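Local coordinates for centrosomal protein of 104 kDa (Homo sapiens, PDB 5LPH) that is required for ciliogenesis and for structural integrity at the ciliary tip, and carries a TOG domain that binds tubulin, at residues L260-D264 against S265-R269; T275-E278 against G279-K282. One frame throughout, in Å; residues are numbered along the deposited sequence.

Contact 1 of 2, residues L260-D264 against S265-R269; sequences LPPDD and SNTRR
A local turn contact on the surface, between near neighbours in sequence, joins Pro261-Asp264 to Asn266-Arg268 in the loop that leads from helix 235-252 to helix 271-283 of the TOG domain. Its centre is an Asx turn: OD1 of Asp264 receives the backbone N of Asn266 at 2.9 Å, the donor lying nearly on the line of the C-O bond. A weak second bond, from Thr267 N at 3.4 Å, reaches the same OD1 of Asp264. With chi1 at 70°, the Asp264 carboxylate is tucked between its own N and carbonyl carbon, and from there OD1 can fold back over the turn that follows. The Asp264 carbonyl O takes Arg268 N at 3.1 Å, an i to i+4 bond consistent with the helical backbone angles from Ser265 onward. Thr267 ties the preceding proline pair to this turn. Thr267 OG1 donates to Pro262 O at 2.8 Å in the carbonyl plane, while Thr267 CG2, the branch on the far side from the backbone N, packs against Pro261 CB at 3.8 Å. One residue thus holds one proline by its hydroxyl and the other by its methyl. Asp263 and Arg268 add a salt bridge. The syn lone pair of Asp263 OD1 meets Arg268 NH2 at 3.1 Å, and NE adds a weak bond to the same oxygen. The carboxylate and guanidinium planes are 30° apart, and the extended arginine chain carries the charge across to the aspartate. Several residues of the loop rest on one helix: Pro261 touches Tyr273, Asp263 and Thr267 both touch Phe277, and Leu260 touches Phe280, all on helix 271-283.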
loop_
_atom_site.group_PDB
_atom_site.type_symbol
_atom_site.label_atom_id
_atom_site.label_comp_id
_atom_site.label_asym_id
_atom_site.label_seq_id
_atom_site.Cartn_x
_atom_site.Cartn_y
_atom_site.Cartn_z
ATOM N N LEU A 260 3.626 21.652 -16.938
ATOM C CA LEU A 260 4.818 22.377 -16.509
ATOM C C LEU A 260 4.691 23.860 -16.848
ATOM O O LEU A 260 3.806 24.249 -17.610
ATOM C CB LEU A 260 6.046 21.801 -17.218
ATOM C CG LEU A 260 6.446 20.380 -16.807
ATOM C CD1 LEU A 260 7.077 19.628 -17.968
ATOM C CD2 LEU A 260 7.378 20.415 -15.604
ATOM N N PRO A 261 5.575 24.699 -16.284
ATOM C CA PRO A 261 5.688 26.089 -16.744
ATOM C C PRO A 261 6.240 26.198 -18.185
ATOM O O PRO A 261 6.642 25.183 -18.766
ATOM C CB PRO A 261 6.654 26.716 -15.730
ATOM C CG PRO A 261 6.610 25.835 -14.533
ATOM C CD PRO A 261 6.366 24.458 -15.061
ATOM N N PRO A 262 6.264 27.418 -18.761
ATOM C CA PRO A 262 6.732 27.564 -20.142
ATOM C C PRO A 262 8.262 27.542 -20.253
ATOM O O PRO A 262 8.964 27.985 -19.331
ATOM C CB PRO A 262 6.170 28.922 -20.554
ATOM C CG PRO A 262 6.107 29.704 -19.286
ATOM C CD PRO A 262 5.938 28.725 -18.156
ATOM N N ASP A 263 8.759 27.027 -21.379
ATOM C CA ASP A 263 10.201 26.885 -21.621
ATOM C C ASP A 263 10.830 28.229 -22.018
ATOM O O ASP A 263 10.797 28.632 -23.185
ATOM C CB ASP A 263 10.460 25.815 -22.702
ATOM C CG ASP A 263 11.898 25.282 -22.695
ATOM O OD1 ASP A 263 12.806 25.926 -22.120
ATOM O OD2 ASP A 263 12.119 24.198 -23.275
ATOM N N ASP A 264 11.398 28.921 -21.035
ATOM C CA ASP A 264 12.172 30.149 -21.318
ATOM C C ASP A 264 13.163 30.444 -20.190
ATOM O O ASP A 264 13.141 29.810 -19.121
ATOM C CB ASP A 264 11.264 31.373 -21.650
ATOM C CG ASP A 264 10.483 31.894 -20.452
ATOM O OD1 ASP A 264 11.120 32.403 -19.517
ATOM O OD2 ASP A 264 9.233 31.850 -20.458
ATOM N N SER A 265 14.038 31.406 -20.457
ATOM C CA SER A 265 15.165 31.713 -19.574
ATOM C C SER A 265 14.797 32.278 -18.189
ATOM O O SER A 265 15.600 32.182 -17.261
ATOM C CB SER A 265 16.149 32.653 -20.282
ATOM O OG SER A 265 15.508 33.842 -20.704
ATOM N N ASN A 266 13.607 32.871 -18.054
ATOM C CA ASN A 266 13.092 33.296 -16.739
ATOM C C ASN A 266 12.660 32.106 -15.870
ATOM O O ASN A 266 12.881 32.109 -14.654
ATOM C CB ASN A 266 11.929 34.283 -16.904
ATOM C CG ASN A 266 11.522 34.957 -15.600
ATOM O OD1 ASN A 266 12.266 34.968 -14.616
ATOM N ND2 ASN A 266 10.330 35.538 -15.597
ATOM N N THR A 267 12.032 31.109 -16.492
ATOM C CA THR A 267 11.695 29.845 -15.823
ATOM C C THR A 267 12.956 29.079 -15.403
ATOM O O THR A 267 13.004 28.502 -14.312
ATOM C CB THR A 267 10.847 28.934 -16.739
ATOM O OG1 THR A 267 9.725 29.666 -17.244
ATOM C CG2 THR A 267 10.342 27.711 -15.987
ATOM N N ARG A 268 13.971 29.090 -16.272
ATOM C CA ARG A 268 15.228 28.361 -16.038
ATOM C C ARG A 268 16.116 28.907 -14.905
ATOM O O ARG A 268 17.110 28.265 -14.554
ATOM C CB ARG A 268 16.047 28.272 -17.335
ATOM C CG ARG A 268 15.431 27.372 -18.393
ATOM C CD ARG A 268 16.391 27.125 -19.543
ATOM N NE ARG A 268 15.785 26.288 -20.583
ATOM C CZ ARG A 268 16.445 25.688 -21.577
ATOM N NH1 ARG A 268 17.769 25.810 -21.707
ATOM N NH2 ARG A 268 15.772 24.951 -22.460
ATOM N N ARG A 269 15.771 30.067 -14.338
ATOM C CA ARG A 269 16.440 30.572 -13.128
ATOM C C ARG A 269 16.146 29.750 -11.855
ATOM O O ARG A 269 16.741 30.012 -10.811
ATOM C CB ARG A 269 16.097 32.051 -12.890
ATOM C CG ARG A 269 16.689 33.032 -13.891
ATOM C CD ARG A 269 15.899 34.329 -13.856
ATOM N NE ARG A 269 16.626 35.495 -14.327
ATOM C CZ ARG A 269 17.458 36.240 -13.595
ATOM N NH1 ARG A 269 17.730 35.956 -12.317
ATOM N NH2 ARG A 269 18.038 37.289 -14.164
#

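Contact 2 of 2, residues T275-E278 against G279-K282; sequences TIFE and GFAK
Thr275 O accepts Gly279 N at 2.9 Å, the first of four successive i to i+4 bonds between these two segments of helix 271-283, while the Thr275 hydroxyl is bonded one turn back to Ile271 O. Ile276 meets Phe280 in three ways. Ile276 O takes Phe280 N at 2.8 Å and also lies over one face of the Phe280 ring, toward the rim. Ile276 CG2 is a CH-pi partner of the Phe280 ring, 3.9 Å from its centroid and 26° off the normal; Phe280 CZ is the nearest ring atom, 3.5 Å from Ile276 CG2. CG2 stands opposite the backbone N of Ile276 and the two side chains run side by side, which brings the methyl over the ring. Phe277 O receives Ala281 N, and Phe277 CD1 approaches Phe280 CD2 obliquely at 3.9 Å, the ring planes turned 84° to each other and the centroids well apart. Glu278 O closes the series with Lys282 N at 3.0 Å. The oppositely charged ends of this pair do not touch, with 6.0 Å between OE1 of Glu278 and NZ of Lys282. Replacing Phe280 with an alanine would probably leave the Ile276 methyl and Phe277 CD1 without their aromatic partner and open a gap beside them. In the fold, Ile276 packs on Val242 and Ile245 and Phe280 on Ile245 and Leu246 of helix 235-252, where Tyr249 stacks on the Phe280 ring; Phe277 meets the preceding loop, where Arg268 also touches it.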
loop_
_atom_site.group_PDB
_atom_site.type_symbol
_atom_site.label_atom_id
_atom_site.label_comp_id
_atom_site.label_asym_id
_atom_site.label_seq_id
_atom_site.Cartn_x
_atom_site.Cartn_y
_atom_site.Cartn_z
ATOM N N THR A 275 17.393 21.811 -15.419
ATOM C CA THR A 275 17.708 20.389 -15.642
ATOM C C THR A 275 16.628 19.666 -16.460
ATOM O O THR A 275 16.943 18.859 -17.340
ATOM C CB THR A 275 17.893 19.632 -14.307
ATOM O OG1 THR A 275 18.687 20.413 -13.406
ATOM C CG2 THR A 275 18.564 18.270 -14.529
ATOM N N ILE A 276 15.364 19.964 -16.157
ATOM C CA ILE A 276 14.223 19.362 -16.856
ATOM C C ILE A 276 14.188 19.779 -18.327
ATOM O O ILE A 276 14.118 18.921 -19.210
ATOM C CB ILE A 276 12.878 19.720 -16.161
ATOM C CG1 ILE A 276 12.786 19.013 -14.804
ATOM C CG2 ILE A 276 11.681 19.324 -17.026
ATOM C CD1 ILE A 276 11.787 19.621 -13.841
ATOM N N PHE A 277 14.246 21.087 -18.581
ATOM C CA PHE A 277 14.071 21.610 -19.944
ATOM C C PHE A 277 15.247 21.313 -20.878
ATOM O O PHE A 277 15.027 21.016 -22.055
ATOM C CB PHE A 277 13.731 23.112 -19.932
ATOM C CG PHE A 277 12.349 23.419 -19.408
ATOM C CD1 PHE A 277 11.221 22.843 -19.994
ATOM C CD2 PHE A 277 12.169 24.295 -18.339
ATOM C CE1 PHE A 277 9.951 23.122 -19.516
ATOM C CE2 PHE A 277 10.901 24.577 -17.858
ATOM C CZ PHE A 277 9.792 23.991 -18.446
ATOM N N GLU A 278 16.483 21.384 -20.377
ATOM C CA GLU A 278 17.638 20.921 -21.167
ATOM C C GLU A 278 17.706 19.389 -21.199
ATOM O O GLU A 278 18.315 18.816 -22.100
ATOM C CB GLU A 278 18.961 21.565 -20.716
ATOM C CG GLU A 278 19.557 21.081 -19.400
ATOM C CD GLU A 278 20.818 21.842 -19.000
ATOM O OE1 GLU A 278 21.645 21.309 -18.221
ATOM O OE2 GLU A 278 20.988 22.985 -19.463
ATOM N N GLY A 279 17.073 18.738 -20.222
ATOM C CA GLY A 279 16.757 17.314 -20.307
ATOM C C GLY A 279 15.842 16.988 -21.478
ATOM O O GLY A 279 16.107 16.051 -22.225
ATOM N N PHE A 280 14.767 17.762 -21.644
ATOM C CA PHE A 280 13.868 17.611 -22.804
ATOM C C PHE A 280 14.600 17.868 -24.124
ATOM O O PHE A 280 14.398 17.140 -25.096
ATOM C CB PHE A 280 12.660 18.564 -22.727
ATOM C CG PHE A 280 11.681 18.277 -21.609
ATOM C CD1 PHE A 280 11.717 17.100 -20.852
ATOM C CD2 PHE A 280 10.674 19.199 -21.341
ATOM C CE1 PHE A 280 10.791 16.877 -19.844
ATOM C CE2 PHE A 280 9.746 18.978 -20.336
ATOM C CZ PHE A 280 9.803 17.815 -19.586
ATOM N N ALA A 281 15.431 18.912 -24.146
ATOM C CA ALA A 281 16.267 19.243 -25.312
ATOM C C ALA A 281 17.207 18.095 -25.707
ATOM O O ALA A 281 17.407 17.835 -26.893
ATOM C CB ALA A 281 17.068 20.513 -25.043
ATOM N N LYS A 282 17.766 17.414 -24.707
ATOM C CA LYS A 282 18.649 16.255 -24.922
ATOM C C LYS A 282 17.907 15.068 -25.551
ATOM O O LYS A 282 18.451 14.386 -26.419
ATOM C CB LYS A 282 19.287 15.823 -23.594
ATOM C CG LYS A 282 20.688 15.241 -23.704
ATOM C CD LYS A 282 21.247 14.860 -22.336
ATOM C CE LYS A 282 21.514 16.070 -21.442
ATOM N NZ LYS A 282 22.139 15.696 -20.143
#

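Coming from the N terminus, the chain leaves helix 235-252, makes the loop turn of contact 1 and then enters helix 271-283, where contact 2 lies. The two follow in series, neither nested nor crossed, with centres about 11 Å apart. Contact 1 closes the local turn, whereas contact 2 closes no loop and spans successive turns of one helix. The two phenylalanines of contact 2 supply a surface against which contact 1 rests, Pro261 O coming within 3.4 Å of Phe277 CZ. Since the same helix also packs on helix 235-252, this last helix of the modelled TOG domain joins the loop to the preceding helix.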